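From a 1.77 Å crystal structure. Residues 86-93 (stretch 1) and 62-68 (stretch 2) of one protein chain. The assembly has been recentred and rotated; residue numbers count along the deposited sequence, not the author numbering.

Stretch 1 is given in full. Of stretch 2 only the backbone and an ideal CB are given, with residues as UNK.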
# COMPACT_ATOMS: atom_id res chain seq x y z
N GLY A 86 -10.20 12.12 1.13
CA GLY A 86 -9.40 12.80 0.11
C GLY A 86 -8.05 12.17 -0.21
O GLY A 86 -7.38 12.66 -1.13
N ASP A 87 -7.64 11.12 0.50
CA ASP A 87 -6.28 10.61 0.32
C ASP A 87 -6.02 10.08 -1.09
O ASP A 87 -4.87 10.11 -1.55
CB ASP A 87 -5.98 9.49 1.32
CG ASP A 87 -5.68 10.00 2.72
OD1 ASP A 87 -5.66 11.24 2.93
OD2 ASP A 87 -5.48 9.15 3.61
N PHE A 88 -7.02 9.53 -1.75
CA PHE A 88 -6.75 8.96 -3.06
C PHE A 88 -6.43 10.05 -4.08
O PHE A 88 -5.40 10.00 -4.76
CB PHE A 88 -7.93 8.11 -3.54
CG PHE A 88 -7.74 7.53 -4.92
CD1 PHE A 88 -6.66 6.71 -5.20
CD2 PHE A 88 -8.67 7.79 -5.93
CE1 PHE A 88 -6.48 6.16 -6.46
CE2 PHE A 88 -8.49 7.26 -7.19
CZ PHE A 88 -7.40 6.44 -7.46
N ARG A 89 -7.29 11.06 -4.18
CA ARG A 89 -7.02 12.12 -5.15
C ARG A 89 -5.80 12.95 -4.77
O ARG A 89 -5.00 13.34 -5.63
CB ARG A 89 -8.24 13.03 -5.31
CG ARG A 89 -8.07 14.03 -6.46
CD ARG A 89 -9.21 15.01 -6.50
NE ARG A 89 -9.04 16.11 -5.55
CZ ARG A 89 -10.04 16.85 -5.08
NH1 ARG A 89 -11.29 16.60 -5.47
NH2 ARG A 89 -9.80 17.83 -4.23
N LYS A 90 -5.65 13.25 -3.48
CA LYS A 90 -4.64 14.20 -3.04
C LYS A 90 -3.26 13.57 -2.87
O LYS A 90 -2.24 14.19 -3.18
CB LYS A 90 -5.08 14.85 -1.73
CG LYS A 90 -4.24 16.05 -1.38
CD LYS A 90 -4.01 16.16 0.12
CE LYS A 90 -3.14 17.38 0.44
NZ LYS A 90 -3.94 18.55 0.87
N LEU A 91 -3.20 12.33 -2.37
CA LEU A 91 -1.93 11.68 -2.12
C LEU A 91 -1.54 10.67 -3.19
O LEU A 91 -0.38 10.25 -3.24
CB LEU A 91 -1.94 11.01 -0.74
CG LEU A 91 -2.09 11.98 0.44
CD1 LEU A 91 -1.92 11.26 1.77
CD2 LEU A 91 -1.11 13.14 0.32
N ASP A 92 -2.46 10.28 -4.06
CA ASP A 92 -2.14 9.47 -5.24
C ASP A 92 -2.71 10.10 -6.50
O ASP A 92 -3.48 9.46 -7.23
CB ASP A 92 -2.64 8.04 -5.07
CG ASP A 92 -2.01 7.08 -6.06
OD1 ASP A 92 -1.19 7.54 -6.88
OD2 ASP A 92 -2.32 5.86 -6.02
N PRO A 93 -2.32 11.34 -6.82
CA PRO A 93 -2.84 11.98 -8.04
C PRO A 93 -2.54 11.23 -9.33
O PRO A 93 -3.30 11.35 -10.30
CB PRO A 93 -2.14 13.35 -8.03
CG PRO A 93 -0.91 13.15 -7.18
CD PRO A 93 -1.37 12.21 -6.10
N UNK A 62 -11.27 5.99 4.20
CA UNK A 62 -9.90 6.33 3.81
C UNK A 62 -9.80 6.14 2.30
O UNK A 62 -10.14 5.07 1.79
CB UNK A 62 -8.87 5.47 4.55
N UNK A 63 -9.38 7.18 1.59
CA UNK A 63 -9.52 7.18 0.14
C UNK A 63 -8.78 6.04 -0.53
O UNK A 63 -9.25 5.47 -1.52
CB UNK A 63 -9.02 8.51 -0.43
N UNK A 64 -7.62 5.69 -0.00
CA UNK A 64 -6.80 4.67 -0.65
C UNK A 64 -7.33 3.25 -0.42
O UNK A 64 -6.79 2.31 -0.98
CB UNK A 64 -5.36 4.77 -0.15
N UNK A 65 -8.42 3.09 0.34
CA UNK A 65 -9.12 1.81 0.34
C UNK A 65 -9.72 1.50 -1.03
O UNK A 65 -10.16 0.37 -1.27
CB UNK A 65 -10.22 1.81 1.41
N UNK A 66 -9.73 2.48 -1.94
CA UNK A 66 -10.14 2.21 -3.30
C UNK A 66 -9.30 1.10 -3.93
O UNK A 66 -9.82 0.32 -4.74
CB UNK A 66 -10.05 3.49 -4.14
N UNK A 67 -8.01 1.00 -3.58
CA UNK A 67 -7.21 -0.08 -4.15
C UNK A 67 -7.85 -1.43 -3.87
O UNK A 67 -7.98 -2.27 -4.76
CB UNK A 67 -5.79 -0.05 -3.59
N UNK A 68 -8.27 -1.65 -2.62
CA UNK A 68 -8.86 -2.94 -2.26
C UNK A 68 -10.19 -3.14 -2.95
O UNK A 68 -10.47 -4.23 -3.48
CB UNK A 68 -9.04 -3.05 -0.74

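At position 62 the backbone is extended (phi/psi -124/125) and the CA-to-CB bond runs sideways to stretch 1. The nearest atom is Asp87 OD2, 5.1 Å from the ideal CB, so little is asked of the side chain and many polar residues would serve. The deposited residue is Glu62, which makes no contact with stretch 1 and bonds elsewhere in the structure through OE2.

Position 63 is far more restrictive. Its CA lies 4.6 Å from the CA of Phe88, and its CA-to-CB direction points straight at the backbone of the first helical turn. An ideal CB would sit 2.6 Å from Phe88 N, a clash, and 3.1 Å from Asp87 N, which is tight. Any side chain would therefore collide with stretch 1 as the backbones stand, and glycine is the clear expectation, although phi/psi of -60/-36 would be open to other residues. Gly63 is indeed found here. The close approach brings its O to 3.6 Å from Phe88 CB, and the same carbonyl accepts a hydrogen bond from the backbone N of 66.

At position 64 CA-to-CB is sideways, with the ideal CB 5.0 Å from Asp87 CB and 5.3 Å from Phe88 CA. A short side chain would leave the Asp87 carboxylate unanswered, whereas a long one could pass Phe88 to reach it; lysine or arginine would suit, and glutamine could also offer a donor. The deposited Arg64 (chi1 m, chi2 t, chi3 m) takes this course. Its CG passes 4.2 Å from Phe88 CA, and its NH2 donates a 3.0 Å hydrogen bond to Asp87 OD2 at 156°, part of a salt bridge. The carboxylate oxygen lies near the guanidinium plane, while Leu91 CD1 covers one face, 3.7 Å from NH2 of Arg64. A water adds a second link, accepting from Arg64 NE and donating to Asp87 OD2, each at 3.0 Å.

Position 65 points away from stretch 1, which gives no basis for choosing a residue. It is Leu65, and its side chain comes no nearer than the 8.4 Å between Leu65 CB and Phe88 CB.

Position 66 turns toward stretch 1, with its ideal CB 4.7 Å from Phe88 CG. An apolar side chain is favoured, and leucine, methionine or an aromatic would fit. Phe66 (chi1 t) places CD2 over one face of the Phe88 ring, 3.6 Å from Phe88 CZ. The centroids are 4.9 Å apart and the planes meet obliquely at 49°.

Position 67 has a sideways CB with no atom of stretch 1 close by, yet the Phe88 ring and the Asp92 carboxylate lie farther out, with Asp92 OD2 7.3 Å from the ideal CB. A long side chain with a polar end, such as tyrosine or lysine, could use both. Tyr67 (chi1 m) brings CE1 to 4.0 Å from Phe88 CE1, and its OH donates a very short 2.4 Å hydrogen bond to Asp92 OD2, which lies near the plane of the tyrosine ring.

Position 68 is out of reach, so stretch 1 sets no preference; it is Ala68.

Stretch 2 (62-68) EGRLFYA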
# COMPACT_ATOMS: atom_id res chain seq x y z
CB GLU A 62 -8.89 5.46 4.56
CG GLU A 62 -9.18 5.38 6.05
CD GLU A 62 -8.28 4.44 6.82
OE1 GLU A 62 -7.29 3.92 6.25
OE2 GLU A 62 -8.54 4.24 8.03
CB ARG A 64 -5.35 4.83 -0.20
CG ARG A 64 -4.69 6.05 -0.89
CD ARG A 64 -3.37 6.42 -0.26
NE ARG A 64 -3.55 7.01 1.06
CZ ARG A 64 -2.55 7.33 1.88
NH1 ARG A 64 -1.29 7.12 1.51
NH2 ARG A 64 -2.81 7.87 3.06
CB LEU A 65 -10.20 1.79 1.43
CG LEU A 65 -9.56 1.66 2.82
CD1 LEU A 65 -10.58 1.82 3.95
CD2 LEU A 65 -8.80 0.32 2.94
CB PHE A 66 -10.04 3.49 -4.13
CG PHE A 66 -10.24 3.26 -5.60
CD1 PHE A 66 -11.47 2.86 -6.09
CD2 PHE A 66 -9.20 3.45 -6.50
CE1 PHE A 66 -11.67 2.65 -7.44
CE2 PHE A 66 -9.39 3.23 -7.85
CZ PHE A 66 -10.63 2.83 -8.32
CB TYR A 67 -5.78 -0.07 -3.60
CG TYR A 67 -5.02 1.21 -3.73
CD1 TYR A 67 -4.99 1.94 -4.93
CD2 TYR A 67 -4.28 1.70 -2.66
CE1 TYR A 67 -4.26 3.12 -5.03
CE2 TYR A 67 -3.56 2.88 -2.75
CZ TYR A 67 -3.56 3.58 -3.94
OH TYR A 67 -2.83 4.74 -4.00
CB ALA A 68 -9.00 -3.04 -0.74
O HOH W 1 -5.95 6.29 2.79
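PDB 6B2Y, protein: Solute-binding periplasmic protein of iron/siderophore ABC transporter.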